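Local coordinates for protein cytosine deaminase (Klebsiella pneumoniae, PDB 4R85) that probably catalyses the hydrolytic deamination of cytosine and 5-methylcytosine, using an iron(II) ion in an amidohydrolase-fold active site, at residues A225-R229 with L259-I265; Q112-T116 with L356-Y362; M1-R7 with A40-R46; L106-G110 with I400-E404; I322-L326 with C344-V348. The contacts are given in a common frame with arbitrary orientation. Residues are numbered along the deposited sequence.

Overall arrangement
Four of the five contacts belong to, or border on, the (beta/alpha)8 barrel of the amidohydrolase fold, whereas contact 3 lies in the small beta-domain beside it. Contact 2, on the second barrel strand and the loop after helix 350-355, comes near the metal site: the side chain of R115 is about 10 Å from the Fe(II) ion and about 13 Å from bound 5-methylcytosine. In contact 5 the side chain of I322 is about 12 Å from the Fe(II) ion; the centres of contacts 2 and 5 are 16 Å apart. Contact 4 touches contact 2 through L106 CD1 and V114 CG2 (4.0 Å) and joins barrel to beta-domain. Contact 1 lies across the chain from contact 4, their centres 37 Å apart; contacts 1 and 3 are farthest apart, at 42 Å.

Contact 1: A225-R229 with L259-I265; sequences AEEAR and LLKASGI
This is a helix-helix contact on the outside of the (beta/alpha)8 barrel, between helices 220-231 and 250-263, which follow consecutive barrel strands. The local axes approach to 8.8 Å and cross at 33°, running roughly parallel, with R229 and S263 closest in register (CA-CA 4.3 Å). Small residues permit this spacing. A225 CB meets L259 CG and L260 CD2, both at 3.9 Å, and A225 O is 3.4 Å from S263 CB. Beyond the helix end G264 takes a positive phi (79°), and I265 (chi1 p) turns back so that its CG2 lies 3.6 Å from A228 CB; both residues also touch V237 of the barrel wall. S263 OG (chi1 p) donates to L260 O (2.8 Å) and accepts from I265 N (3.3 Å), an ST turn. At the outer margin R229 NE pairs with E226 OE1 (2.9 Å), and L259 CD1 lies 3.6 Å from that same OE1. With no hydrogen bond between the segments, cohesion rests on apolar burial, while the E226-R229 salt bridge and the S263 hydroxyl bonds stay within their own segments.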
# COMPACT_ATOMS: atom_id res chain seq x y z
N ALA A 225 -27.18 -14.54 0.87
CA ALA A 225 -27.09 -14.91 2.29
C ALA A 225 -28.36 -15.66 2.71
O ALA A 225 -28.29 -16.64 3.46
CB ALA A 225 -26.86 -13.68 3.17
N GLU A 226 -29.51 -15.21 2.23
CA GLU A 226 -30.75 -15.91 2.59
C GLU A 226 -30.81 -17.33 2.01
O GLU A 226 -31.23 -18.26 2.69
CB GLU A 226 -32.00 -15.09 2.24
CG GLU A 226 -33.35 -15.80 2.48
CD GLU A 226 -33.67 -16.13 3.95
OE1 GLU A 226 -32.85 -15.84 4.85
OE2 GLU A 226 -34.76 -16.68 4.20
N GLU A 227 -30.39 -17.50 0.76
CA GLU A 227 -30.36 -18.85 0.19
C GLU A 227 -29.41 -19.74 0.98
O GLU A 227 -29.71 -20.90 1.25
CB GLU A 227 -29.95 -18.79 -1.29
CG GLU A 227 -31.06 -18.21 -2.17
CD GLU A 227 -32.39 -18.91 -1.92
OE1 GLU A 227 -33.40 -18.22 -1.63
OE2 GLU A 227 -32.44 -20.16 -1.99
N ALA A 228 -28.24 -19.20 1.33
CA ALA A 228 -27.28 -19.97 2.10
C ALA A 228 -27.87 -20.38 3.45
O ALA A 228 -27.67 -21.52 3.89
CB ALA A 228 -26.02 -19.17 2.29
N ARG A 229 -28.59 -19.47 4.09
CA ARG A 229 -29.16 -19.73 5.43
C ARG A 229 -30.24 -20.81 5.35
O ARG A 229 -30.22 -21.78 6.11
CB ARG A 229 -29.76 -18.45 6.03
CG ARG A 229 -30.24 -18.62 7.49
CD ARG A 229 -31.18 -17.50 7.94
NE ARG A 229 -32.43 -17.50 7.17
CZ ARG A 229 -33.49 -18.24 7.48
NH1 ARG A 229 -33.47 -19.03 8.54
NH2 ARG A 229 -34.58 -18.19 6.71
N LEU A 259 -28.98 -10.96 9.24
CA LEU A 259 -29.01 -12.07 8.28
C LEU A 259 -27.59 -12.55 7.99
O LEU A 259 -27.34 -13.75 7.91
CB LEU A 259 -29.65 -11.60 6.96
CG LEU A 259 -29.52 -12.57 5.78
CD1 LEU A 259 -30.08 -13.95 6.13
CD2 LEU A 259 -30.23 -12.00 4.54
N LEU A 260 -26.66 -11.61 7.82
CA LEU A 260 -25.30 -11.98 7.44
C LEU A 260 -24.70 -12.89 8.51
O LEU A 260 -24.10 -13.92 8.19
CB LEU A 260 -24.42 -10.76 7.21
CG LEU A 260 -24.80 -9.84 6.05
CD1 LEU A 260 -23.72 -8.78 5.83
CD2 LEU A 260 -25.01 -10.65 4.75
N LYS A 261 -24.90 -12.52 9.78
CA LYS A 261 -24.45 -13.34 10.90
C LYS A 261 -25.13 -14.70 10.93
O LYS A 261 -24.47 -15.73 11.09
CB LYS A 261 -24.71 -12.61 12.23
CG LYS A 261 -24.19 -13.38 13.44
CD LYS A 261 -22.70 -13.64 13.30
CE LYS A 261 -22.10 -14.24 14.56
NZ LYS A 261 -20.71 -14.71 14.31
N ALA A 262 -26.45 -14.71 10.79
CA ALA A 262 -27.22 -15.95 10.86
C ALA A 262 -26.87 -16.90 9.71
O ALA A 262 -26.91 -18.12 9.87
CB ALA A 262 -28.71 -15.65 10.87
N SER A 263 -26.52 -16.33 8.55
CA SER A 263 -26.28 -17.14 7.36
C SER A 263 -24.97 -17.94 7.45
O SER A 263 -24.85 -19.03 6.89
CB SER A 263 -26.24 -16.26 6.11
OG SER A 263 -25.02 -15.54 6.05
N GLY A 264 -24.00 -17.38 8.16
CA GLY A 264 -22.72 -18.03 8.35
C GLY A 264 -21.78 -17.94 7.15
O GLY A 264 -20.74 -18.58 7.15
N ILE A 265 -22.13 -17.13 6.15
CA ILE A 265 -21.28 -17.02 4.96
C ILE A 265 -19.99 -16.23 5.21
O ILE A 265 -19.88 -15.50 6.20
CB ILE A 265 -22.01 -16.40 3.74
CG1 ILE A 265 -22.25 -14.90 3.92
CG2 ILE A 265 -23.30 -17.16 3.45
CD1 ILE A 265 -22.83 -14.22 2.67

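Contact 2: Q112-T116 with L356-Y362; sequences QHVRT and LCLGDNY
L356, H113 and R115 bury the most surface here, where strand 112-116, part of the second barrel strand, meets the irregular chain leaving helix 350-355. The strand is extended, so H113 and R115 point toward the loop while V114 points away. Nearest in register are R115 and L356, 7.6 Å between CA atoms. L356 (chi1 -93°, chi2 p) directly follows the helix, and C357, with positive phi (53/45), completes a Schellman motif. L356 CD1 lies over one face of the R115 guanidinium, 3.7 Å from its NE, and L356 CD2 is 4.5 Å from H113 CB. R115, t at chi1 and chi2, carries its charge to a salt bridge with D207 and a hydrogen bond to Q145. H113 (chi1 m) receives a CH-pi contact from L358 CD1, 3.6 Å from the ring centroid, and its CD2 approaches Y362 CD2 at 3.7 Å, the ring planes oblique at 64°. A short 3-10 turn at 360-361 brings N361 O to a water that also binds H113 NE2 (2.8 and 2.7 Å). Direct hydrogen bonds between the segments are absent: L356 and L358 cover R115 and H113 with hydrocarbon, and a water links H113 to N361.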
# COMPACT_ATOMS: atom_id res chain seq x y z
N GLN A 112 0.45 -20.96 -0.39
CA GLN A 112 0.32 -22.38 -0.74
C GLN A 112 -1.12 -22.79 -1.02
O GLN A 112 -1.39 -23.94 -1.38
CB GLN A 112 0.91 -23.26 0.36
CG GLN A 112 2.43 -23.16 0.52
CD GLN A 112 2.97 -24.25 1.44
OE1 GLN A 112 2.46 -25.37 1.46
NE2 GLN A 112 4.00 -23.91 2.22
N HIS A 113 -2.05 -21.87 -0.81
CA HIS A 113 -3.46 -22.11 -1.05
C HIS A 113 -4.03 -21.00 -1.91
O HIS A 113 -3.88 -19.81 -1.61
CB HIS A 113 -4.22 -22.22 0.28
CG HIS A 113 -3.77 -23.38 1.10
ND1 HIS A 113 -4.19 -24.67 0.86
CD2 HIS A 113 -2.91 -23.46 2.15
CE1 HIS A 113 -3.62 -25.49 1.73
NE2 HIS A 113 -2.84 -24.78 2.52
N VAL A 114 -4.67 -21.38 -3.02
CA VAL A 114 -5.14 -20.42 -3.99
C VAL A 114 -6.53 -20.80 -4.48
O VAL A 114 -6.78 -21.96 -4.79
CB VAL A 114 -4.20 -20.38 -5.22
CG1 VAL A 114 -4.74 -19.42 -6.30
CG2 VAL A 114 -2.79 -20.00 -4.81
N ARG A 115 -7.43 -19.83 -4.56
CA ARG A 115 -8.70 -20.05 -5.23
C ARG A 115 -8.77 -19.12 -6.43
O ARG A 115 -8.73 -17.89 -6.28
CB ARG A 115 -9.87 -19.80 -4.27
CG ARG A 115 -11.24 -19.86 -4.95
CD ARG A 115 -12.36 -19.59 -3.95
NE ARG A 115 -12.64 -20.76 -3.11
CZ ARG A 115 -13.56 -20.78 -2.16
NH1 ARG A 115 -14.27 -19.68 -1.93
NH2 ARG A 115 -13.77 -21.88 -1.45
N THR A 116 -8.85 -19.69 -7.63
CA THR A 116 -8.88 -18.87 -8.83
C THR A 116 -10.27 -18.88 -9.42
O THR A 116 -10.93 -19.92 -9.45
CB THR A 116 -7.86 -19.32 -9.91
OG1 THR A 116 -7.89 -18.39 -11.00
CG2 THR A 116 -8.18 -20.71 -10.45
N LEU A 356 -11.96 -20.92 2.37
CA LEU A 356 -11.68 -22.00 1.43
C LEU A 356 -12.04 -23.37 2.01
O LEU A 356 -11.82 -24.39 1.37
CB LEU A 356 -10.21 -21.96 0.98
CG LEU A 356 -9.95 -21.17 -0.32
CD1 LEU A 356 -10.50 -19.76 -0.26
CD2 LEU A 356 -8.47 -21.15 -0.68
N CYS A 357 -12.60 -23.38 3.23
CA CYS A 357 -12.98 -24.63 3.89
C CYS A 357 -11.84 -25.64 3.97
O CYS A 357 -12.04 -26.82 3.70
CB CYS A 357 -14.16 -25.30 3.18
SG CYS A 357 -15.70 -24.38 3.29
N LEU A 358 -10.65 -25.18 4.34
CA LEU A 358 -9.50 -26.08 4.38
C LEU A 358 -9.53 -27.01 5.58
O LEU A 358 -8.97 -28.11 5.54
CB LEU A 358 -8.19 -25.28 4.36
CG LEU A 358 -8.01 -24.41 3.12
CD1 LEU A 358 -6.69 -23.66 3.18
CD2 LEU A 358 -8.11 -25.27 1.85
N GLY A 359 -10.20 -26.57 6.64
CA GLY A 359 -10.35 -27.35 7.86
C GLY A 359 -9.02 -27.86 8.40
O GLY A 359 -8.06 -27.10 8.54
N ASP A 360 -8.96 -29.16 8.68
CA ASP A 360 -7.77 -29.75 9.29
C ASP A 360 -6.58 -29.88 8.35
O ASP A 360 -5.52 -30.36 8.75
CB ASP A 360 -8.10 -31.10 9.92
CG ASP A 360 -8.80 -30.95 11.25
OD1 ASP A 360 -8.88 -29.80 11.75
OD2 ASP A 360 -9.27 -31.96 11.80
N ASN A 361 -6.73 -29.44 7.10
CA ASN A 361 -5.60 -29.42 6.18
C ASN A 361 -4.80 -28.12 6.28
O ASN A 361 -3.88 -27.89 5.50
CB ASN A 361 -6.07 -29.67 4.74
CG ASN A 361 -6.54 -31.10 4.53
OD1 ASN A 361 -5.98 -32.04 5.09
ND2 ASN A 361 -7.59 -31.26 3.74
N TYR A 362 -5.15 -27.29 7.25
CA TYR A 362 -4.51 -25.99 7.43
C TYR A 362 -4.32 -25.70 8.92
O TYR A 362 -5.18 -26.03 9.73
CB TYR A 362 -5.36 -24.89 6.78
CG TYR A 362 -4.69 -23.52 6.78
CD1 TYR A 362 -4.80 -22.67 7.87
CD2 TYR A 362 -3.96 -23.10 5.68
CE1 TYR A 362 -4.20 -21.42 7.87
CE2 TYR A 362 -3.35 -21.85 5.67
CZ TYR A 362 -3.47 -21.02 6.76
OH TYR A 362 -2.87 -19.79 6.76
O HOH W 1 -1.93 -26.12 4.67

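Contact 3: M1-R7 with A40-R46; sequences MKIINAR and AIDAQGR
Residues 2-4 and 41-42 run side by side as parallel strands, I3 level with I41 (CA-CA 4.6 Å) and I4 with D42 (5.1 Å). The ladder is built from I41 N to K2 O (2.8 Å), I4 N to I41 O (2.8 Å) and A43 N to I4 O (2.9 Å). At N5 the first chain turns a corner with positive phi (60/35), while A43-R46 forms a type I' beta turn, with Q44 at 55/37 and G45 at 83/8 and R46 N bonded to A43 O (2.9 Å). Hydrogen bonding resumes beyond the corner: G45 N donates to N5 O (2.7 Å) and R7 N to R46 O (2.9 Å). I3 and I41 share one face; I3 CG1 is 4.2 Å from I41 CB, and M1 SD is 3.6 Å from I41 CD1. Both isoleucines touch I374, so this face packs on the neighbouring sheet of the beta-domain. On the face carrying I4 and D42, D42 (chi1 t) uses OD1 to accept from N5 ND2 (2.8 Å) and from Q44 N (2.8 Å), the latter an Asx turn. A6 CB rests 3.8 Å from A43 CB. A water links R7 NH2 (2.5 Å) to G45 O (2.9 Å). Strand 41-42 is thus zipped as an edge strand onto the chain's N-terminus, mainly through backbone hydrogen bonds, with one carboxylate tying corner and turn together.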
# COMPACT_ATOMS: atom_id res chain seq x y z
N MET A 1 12.25 -33.25 10.20
CA MET A 1 12.84 -31.92 10.23
C MET A 1 12.43 -31.17 11.49
O MET A 1 11.27 -31.21 11.89
CB MET A 1 12.44 -31.12 9.00
CG MET A 1 12.86 -29.66 9.04
SD MET A 1 12.57 -28.83 7.47
CE MET A 1 10.93 -29.41 7.08
N LYS A 2 13.38 -30.48 12.11
CA LYS A 2 13.10 -29.75 13.35
C LYS A 2 13.33 -28.26 13.17
O LYS A 2 14.29 -27.84 12.52
CB LYS A 2 13.98 -30.29 14.48
CG LYS A 2 13.78 -29.59 15.82
CD LYS A 2 14.87 -29.99 16.82
CE LYS A 2 14.83 -31.47 17.15
NZ LYS A 2 13.65 -31.83 17.99
N ILE A 3 12.43 -27.45 13.73
CA ILE A 3 12.60 -26.01 13.74
C ILE A 3 12.63 -25.56 15.19
O ILE A 3 11.72 -25.87 15.95
CB ILE A 3 11.45 -25.28 13.03
CG1 ILE A 3 11.28 -25.79 11.59
CG2 ILE A 3 11.70 -23.78 13.05
CD1 ILE A 3 9.99 -25.38 10.95
N ILE A 4 13.68 -24.83 15.58
CA ILE A 4 13.78 -24.32 16.95
C ILE A 4 13.71 -22.80 17.00
O ILE A 4 13.86 -22.13 15.98
CB ILE A 4 15.08 -24.78 17.65
CG1 ILE A 4 16.32 -24.22 16.93
CG2 ILE A 4 15.15 -26.30 17.76
CD1 ILE A 4 17.63 -24.50 17.68
N ASN A 5 13.47 -22.27 18.21
CA ASN A 5 13.48 -20.84 18.47
C ASN A 5 12.45 -20.09 17.64
O ASN A 5 12.67 -18.96 17.21
CB ASN A 5 14.87 -20.25 18.22
CG ASN A 5 15.92 -20.78 19.17
OD1 ASN A 5 15.63 -21.12 20.32
ND2 ASN A 5 17.16 -20.86 18.69
N ALA A 6 11.30 -20.72 17.42
CA ALA A 6 10.27 -20.12 16.60
C ALA A 6 9.21 -19.47 17.46
O ALA A 6 8.81 -20.02 18.49
CB ALA A 6 9.63 -21.16 15.70
N ARG A 7 8.77 -18.29 17.06
CA ARG A 7 7.60 -17.68 17.68
C ARG A 7 6.35 -18.21 17.01
O ARG A 7 6.35 -18.53 15.81
CB ARG A 7 7.65 -16.16 17.56
CG ARG A 7 8.88 -15.53 18.19
CD ARG A 7 8.75 -15.43 19.69
NE ARG A 7 7.63 -14.57 20.07
CZ ARG A 7 7.72 -13.26 20.25
NH1 ARG A 7 6.64 -12.57 20.60
NH2 ARG A 7 8.89 -12.64 20.09
N ALA A 40 19.09 -28.60 13.00
CA ALA A 40 17.71 -28.14 12.99
C ALA A 40 17.68 -26.76 12.37
O ALA A 40 18.70 -26.07 12.34
CB ALA A 40 17.17 -28.09 14.41
N ILE A 41 16.53 -26.34 11.87
CA ILE A 41 16.38 -24.99 11.35
C ILE A 41 16.21 -24.03 12.52
O ILE A 41 15.31 -24.19 13.34
CB ILE A 41 15.19 -24.87 10.40
CG1 ILE A 41 15.45 -25.69 9.13
CG2 ILE A 41 14.94 -23.43 10.04
CD1 ILE A 41 14.28 -25.76 8.19
N ASP A 42 17.10 -23.04 12.61
CA ASP A 42 17.02 -22.05 13.68
C ASP A 42 16.23 -20.84 13.22
O ASP A 42 16.70 -20.04 12.40
CB ASP A 42 18.42 -21.64 14.15
CG ASP A 42 18.41 -20.83 15.45
OD1 ASP A 42 17.32 -20.40 15.89
OD2 ASP A 42 19.49 -20.61 16.02
N ALA A 43 15.01 -20.71 13.73
CA ALA A 43 14.14 -19.59 13.39
C ALA A 43 14.66 -18.28 13.98
O ALA A 43 14.24 -17.20 13.57
CB ALA A 43 12.72 -19.85 13.84
N GLN A 44 15.56 -18.39 14.95
CA GLN A 44 16.20 -17.22 15.56
C GLN A 44 15.20 -16.21 16.11
O GLN A 44 15.41 -15.00 16.01
CB GLN A 44 17.15 -16.54 14.56
CG GLN A 44 18.35 -17.39 14.17
CD GLN A 44 19.33 -16.66 13.27
OE1 GLN A 44 18.94 -16.05 12.28
NE2 GLN A 44 20.61 -16.72 13.61
N GLY A 45 14.10 -16.71 16.68
CA GLY A 45 13.08 -15.86 17.26
C GLY A 45 12.08 -15.33 16.25
O GLY A 45 11.25 -14.48 16.57
N ARG A 46 12.14 -15.83 15.02
CA ARG A 46 11.19 -15.40 14.01
C ARG A 46 9.88 -16.18 14.08
O ARG A 46 9.84 -17.30 14.58
CB ARG A 46 11.79 -15.53 12.62
CG ARG A 46 12.88 -14.53 12.36
CD ARG A 46 13.56 -14.80 11.07
NE ARG A 46 14.72 -13.93 10.88
CZ ARG A 46 15.98 -14.34 10.97
NH1 ARG A 46 16.24 -15.62 11.23
NH2 ARG A 46 16.97 -13.48 10.79
O HOH W 2 11.10 -13.03 19.09

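Contact 4: L106-G110 with I400-E404; sequences LRDFG and ILQRE
A Schellman motif ends helix 92-108 where it meets strand 398-403, the edge strand of the beta-domain within this chain, so the contact joins the (beta/alpha)8 barrel to its small domain. L106 O accepts the hydrogen bond from V111 N. R107, with chi1 t, bends its side chain so that CD lies 4.0 Å from L401 CD1, while NE pairs with D108 OD1 (3.0 Å) and NH1 reaches I400 O through a water (2.9 and 2.7 Å). D108 CA sits 3.6 Å from L401 CD1, and D108-L401 is the closest register (CA-CA 7.3 Å); D108 OD1 also hydrogen-bonds the Y410 hydroxyl of the second subunit. F109 turns a ring face to R403 NH2, a long and at most weak cation-pi contact. G110, at positive phi (84/11), returns its N to R107 O (3.1 Å). On the strand, I400 and L401 form a classic beta bulge, both facing S393, and Q402 and R403 continue the sheet antiparallel into the second subunit. R403, which also bonds V390 O, closes the contact with NH1 and NH2 each 3.0 Å from D108 O.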
# COMPACT_ATOMS: atom_id res chain seq x y z
N LEU A 106 3.32 -16.21 -6.52
CA LEU A 106 2.61 -16.44 -5.27
C LEU A 106 3.43 -17.33 -4.34
O LEU A 106 3.53 -17.07 -3.15
CB LEU A 106 1.22 -17.05 -5.52
CG LEU A 106 0.22 -16.18 -6.28
CD1 LEU A 106 -0.95 -17.01 -6.81
CD2 LEU A 106 -0.29 -15.05 -5.39
N ARG A 107 4.03 -18.37 -4.92
CA ARG A 107 4.95 -19.26 -4.20
C ARG A 107 6.10 -18.47 -3.59
O ARG A 107 6.48 -18.70 -2.44
CB ARG A 107 5.48 -20.34 -5.16
CG ARG A 107 6.53 -21.30 -4.57
CD ARG A 107 7.96 -20.82 -4.77
NE ARG A 107 8.17 -20.21 -6.09
CZ ARG A 107 8.45 -20.88 -7.20
NH1 ARG A 107 8.56 -22.20 -7.15
NH2 ARG A 107 8.62 -20.24 -8.35
N ASP A 108 6.66 -17.54 -4.37
CA ASP A 108 7.76 -16.71 -3.89
C ASP A 108 7.38 -15.94 -2.64
O ASP A 108 8.24 -15.62 -1.82
CB ASP A 108 8.23 -15.73 -4.96
CG ASP A 108 9.03 -16.40 -6.07
OD1 ASP A 108 9.47 -17.56 -5.89
OD2 ASP A 108 9.22 -15.75 -7.13
N PHE A 109 6.09 -15.63 -2.50
CA PHE A 109 5.62 -14.87 -1.36
C PHE A 109 4.86 -15.70 -0.31
O PHE A 109 4.08 -15.16 0.48
CB PHE A 109 4.80 -13.66 -1.82
CG PHE A 109 5.65 -12.56 -2.38
CD1 PHE A 109 6.39 -11.74 -1.52
CD2 PHE A 109 5.72 -12.34 -3.75
CE1 PHE A 109 7.19 -10.72 -2.03
CE2 PHE A 109 6.50 -11.32 -4.26
CZ PHE A 109 7.23 -10.50 -3.40
N GLY A 110 5.11 -17.01 -0.30
CA GLY A 110 4.62 -17.87 0.77
C GLY A 110 3.20 -18.39 0.64
O GLY A 110 2.65 -18.94 1.59
N ILE A 400 10.59 -25.79 0.09
CA ILE A 400 10.38 -25.52 -1.33
C ILE A 400 10.85 -24.12 -1.70
O ILE A 400 10.88 -23.75 -2.88
CB ILE A 400 8.91 -25.71 -1.75
CG1 ILE A 400 8.01 -24.69 -1.05
CG2 ILE A 400 8.47 -27.14 -1.48
CD1 ILE A 400 6.60 -24.63 -1.60
N LEU A 401 11.22 -23.34 -0.69
CA LEU A 401 11.78 -22.01 -0.90
C LEU A 401 12.68 -21.63 0.27
O LEU A 401 12.33 -21.83 1.42
CB LEU A 401 10.67 -20.97 -1.05
CG LEU A 401 11.06 -19.48 -1.18
CD1 LEU A 401 10.00 -18.74 -1.97
CD2 LEU A 401 11.28 -18.79 0.18
N GLN A 402 13.83 -21.06 -0.06
CA GLN A 402 14.74 -20.55 0.95
C GLN A 402 15.31 -19.22 0.47
O GLN A 402 15.93 -19.13 -0.60
CB GLN A 402 15.87 -21.54 1.22
CG GLN A 402 16.82 -21.11 2.32
CD GLN A 402 16.12 -20.97 3.65
OE1 GLN A 402 15.32 -21.83 4.03
NE2 GLN A 402 16.40 -19.89 4.38
N ARG A 403 15.07 -18.18 1.26
CA ARG A 403 15.59 -16.85 1.01
C ARG A 403 16.64 -16.56 2.06
O ARG A 403 16.51 -16.98 3.21
CB ARG A 403 14.46 -15.83 1.16
CG ARG A 403 14.31 -14.86 0.02
CD ARG A 403 13.20 -13.85 0.33
NE ARG A 403 12.37 -13.54 -0.83
CZ ARG A 403 11.19 -14.10 -1.09
NH1 ARG A 403 10.67 -15.00 -0.25
NH2 ARG A 403 10.51 -13.74 -2.17
N GLU A 404 17.69 -15.84 1.67
CA GLU A 404 18.66 -15.39 2.65
C GLU A 404 18.11 -14.16 3.36
O GLU A 404 17.34 -13.39 2.78
CB GLU A 404 20.00 -15.09 1.99
CG GLU A 404 20.87 -16.31 1.77
CD GLU A 404 21.33 -16.95 3.07
OE1 GLU A 404 21.34 -16.25 4.11
OE2 GLU A 404 21.67 -18.15 3.06
O HOH W 3 9.15 -24.06 -4.95

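Contact 5: I322-L326 with C344-V348; sequences ILRIL and CLDFV
L326 is the main bump in this buried, largely apolar contact between I322-L326 of helix 322-332 and the 3-10 segment 344-347 with V348 after it. With chi1 t and chi2 p, it enters a hollow walled by C344, L345, F347 and V348: CD1 lies 3.5 Å from C344 O and 4.2 Å from F347 CB, CD2 lies 3.8 Å from L345 CD2 and 4.1 Å from C344 SG, and CB lies 4.0 Å from V348 CG1. V348 is the answering bump. Its CG1 fits between L326 and I322, one helical turn earlier, coming 3.6 Å from I322 CG1; the CA atoms of I322 and V348 are 7.1 Å apart. L345 CD2 slots in alongside, also 4.0 Å from L323 CD2. The 3-10 turn is held by F347 N to C344 O (3.2 Å) and V348 N to L345 O (3.1 Å). No hydrogen bond crosses the contact. Around it, I322, L323 and V348 rest on F52 of barrel strand 47-57, I325 and L326 on F305 of strand 303-305, and L326 and C344 on V384 of helix 380-386.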
# COMPACT_ATOMS: atom_id res chain seq x y z
N ILE A 322 0.84 -10.92 -0.71
CA ILE A 322 -0.39 -10.65 0.03
C ILE A 322 -0.19 -9.66 1.19
O ILE A 322 -1.15 -9.02 1.64
CB ILE A 322 -1.05 -11.97 0.54
CG1 ILE A 322 -2.52 -11.74 0.90
CG2 ILE A 322 -0.28 -12.52 1.73
CD1 ILE A 322 -3.49 -12.15 -0.19
N LEU A 323 1.04 -9.51 1.67
CA LEU A 323 1.30 -8.55 2.74
C LEU A 323 1.09 -7.11 2.27
O LEU A 323 0.77 -6.22 3.06
CB LEU A 323 2.71 -8.72 3.31
CG LEU A 323 2.91 -9.98 4.15
CD1 LEU A 323 4.30 -10.00 4.79
CD2 LEU A 323 1.82 -10.11 5.21
N ARG A 324 1.27 -6.88 0.97
CA ARG A 324 1.04 -5.56 0.43
C ARG A 324 -0.47 -5.27 0.47
O ARG A 324 -0.88 -4.16 0.79
CB ARG A 324 1.57 -5.46 -1.02
CG ARG A 324 1.65 -4.03 -1.56
CD ARG A 324 2.14 -4.00 -3.03
NE ARG A 324 1.26 -4.79 -3.89
CZ ARG A 324 0.27 -4.29 -4.62
NH1 ARG A 324 0.04 -2.98 -4.64
NH2 ARG A 324 -0.48 -5.11 -5.34
N ILE A 325 -1.26 -6.29 0.15
CA ILE A 325 -2.73 -6.19 0.19
C ILE A 325 -3.24 -5.97 1.61
O ILE A 325 -4.13 -5.15 1.85
CB ILE A 325 -3.37 -7.49 -0.34
CG1 ILE A 325 -2.90 -7.80 -1.75
CG2 ILE A 325 -4.90 -7.43 -0.26
CD1 ILE A 325 -2.70 -6.62 -2.66
N LEU A 326 -2.68 -6.73 2.54
CA LEU A 326 -3.01 -6.57 3.94
C LEU A 326 -2.77 -5.14 4.37
O LEU A 326 -3.63 -4.53 4.99
CB LEU A 326 -2.20 -7.54 4.81
CG LEU A 326 -2.39 -7.43 6.32
CD1 LEU A 326 -3.85 -7.66 6.69
CD2 LEU A 326 -1.48 -8.43 7.06
N CYS A 344 -3.59 -8.88 12.91
CA CYS A 344 -3.94 -8.59 11.50
C CYS A 344 -3.60 -9.72 10.54
O CYS A 344 -4.16 -9.80 9.43
CB CYS A 344 -3.30 -7.29 11.02
SG CYS A 344 -1.49 -7.33 10.96
N LEU A 345 -2.71 -10.62 10.93
CA LEU A 345 -2.38 -11.73 10.02
C LEU A 345 -3.55 -12.70 9.82
O LEU A 345 -3.55 -13.48 8.85
CB LEU A 345 -1.10 -12.46 10.45
CG LEU A 345 0.21 -11.70 10.20
CD1 LEU A 345 1.43 -12.51 10.68
CD2 LEU A 345 0.36 -11.31 8.72
N ASP A 346 -4.53 -12.66 10.72
CA ASP A 346 -5.78 -13.41 10.55
C ASP A 346 -6.37 -13.25 9.14
O ASP A 346 -6.91 -14.20 8.56
CB ASP A 346 -6.86 -12.92 11.52
CG ASP A 346 -6.62 -13.34 12.96
OD1 ASP A 346 -5.72 -14.16 13.25
OD2 ASP A 346 -7.38 -12.83 13.82
N PHE A 347 -6.29 -12.03 8.60
CA PHE A 347 -7.00 -11.70 7.36
C PHE A 347 -6.36 -12.26 6.10
O PHE A 347 -6.96 -12.21 5.02
CB PHE A 347 -7.19 -10.18 7.25
CG PHE A 347 -7.97 -9.61 8.40
CD1 PHE A 347 -9.33 -9.88 8.53
CD2 PHE A 347 -7.35 -8.83 9.36
CE1 PHE A 347 -10.06 -9.38 9.59
CE2 PHE A 347 -8.08 -8.32 10.43
CZ PHE A 347 -9.43 -8.59 10.54
N VAL A 348 -5.15 -12.81 6.23
CA VAL A 348 -4.46 -13.40 5.09
C VAL A 348 -3.97 -14.81 5.37
O VAL A 348 -3.23 -15.39 4.58
CB VAL A 348 -3.30 -12.53 4.62
CG1 VAL A 348 -3.83 -11.16 4.16
CG2 VAL A 348 -2.28 -12.38 5.73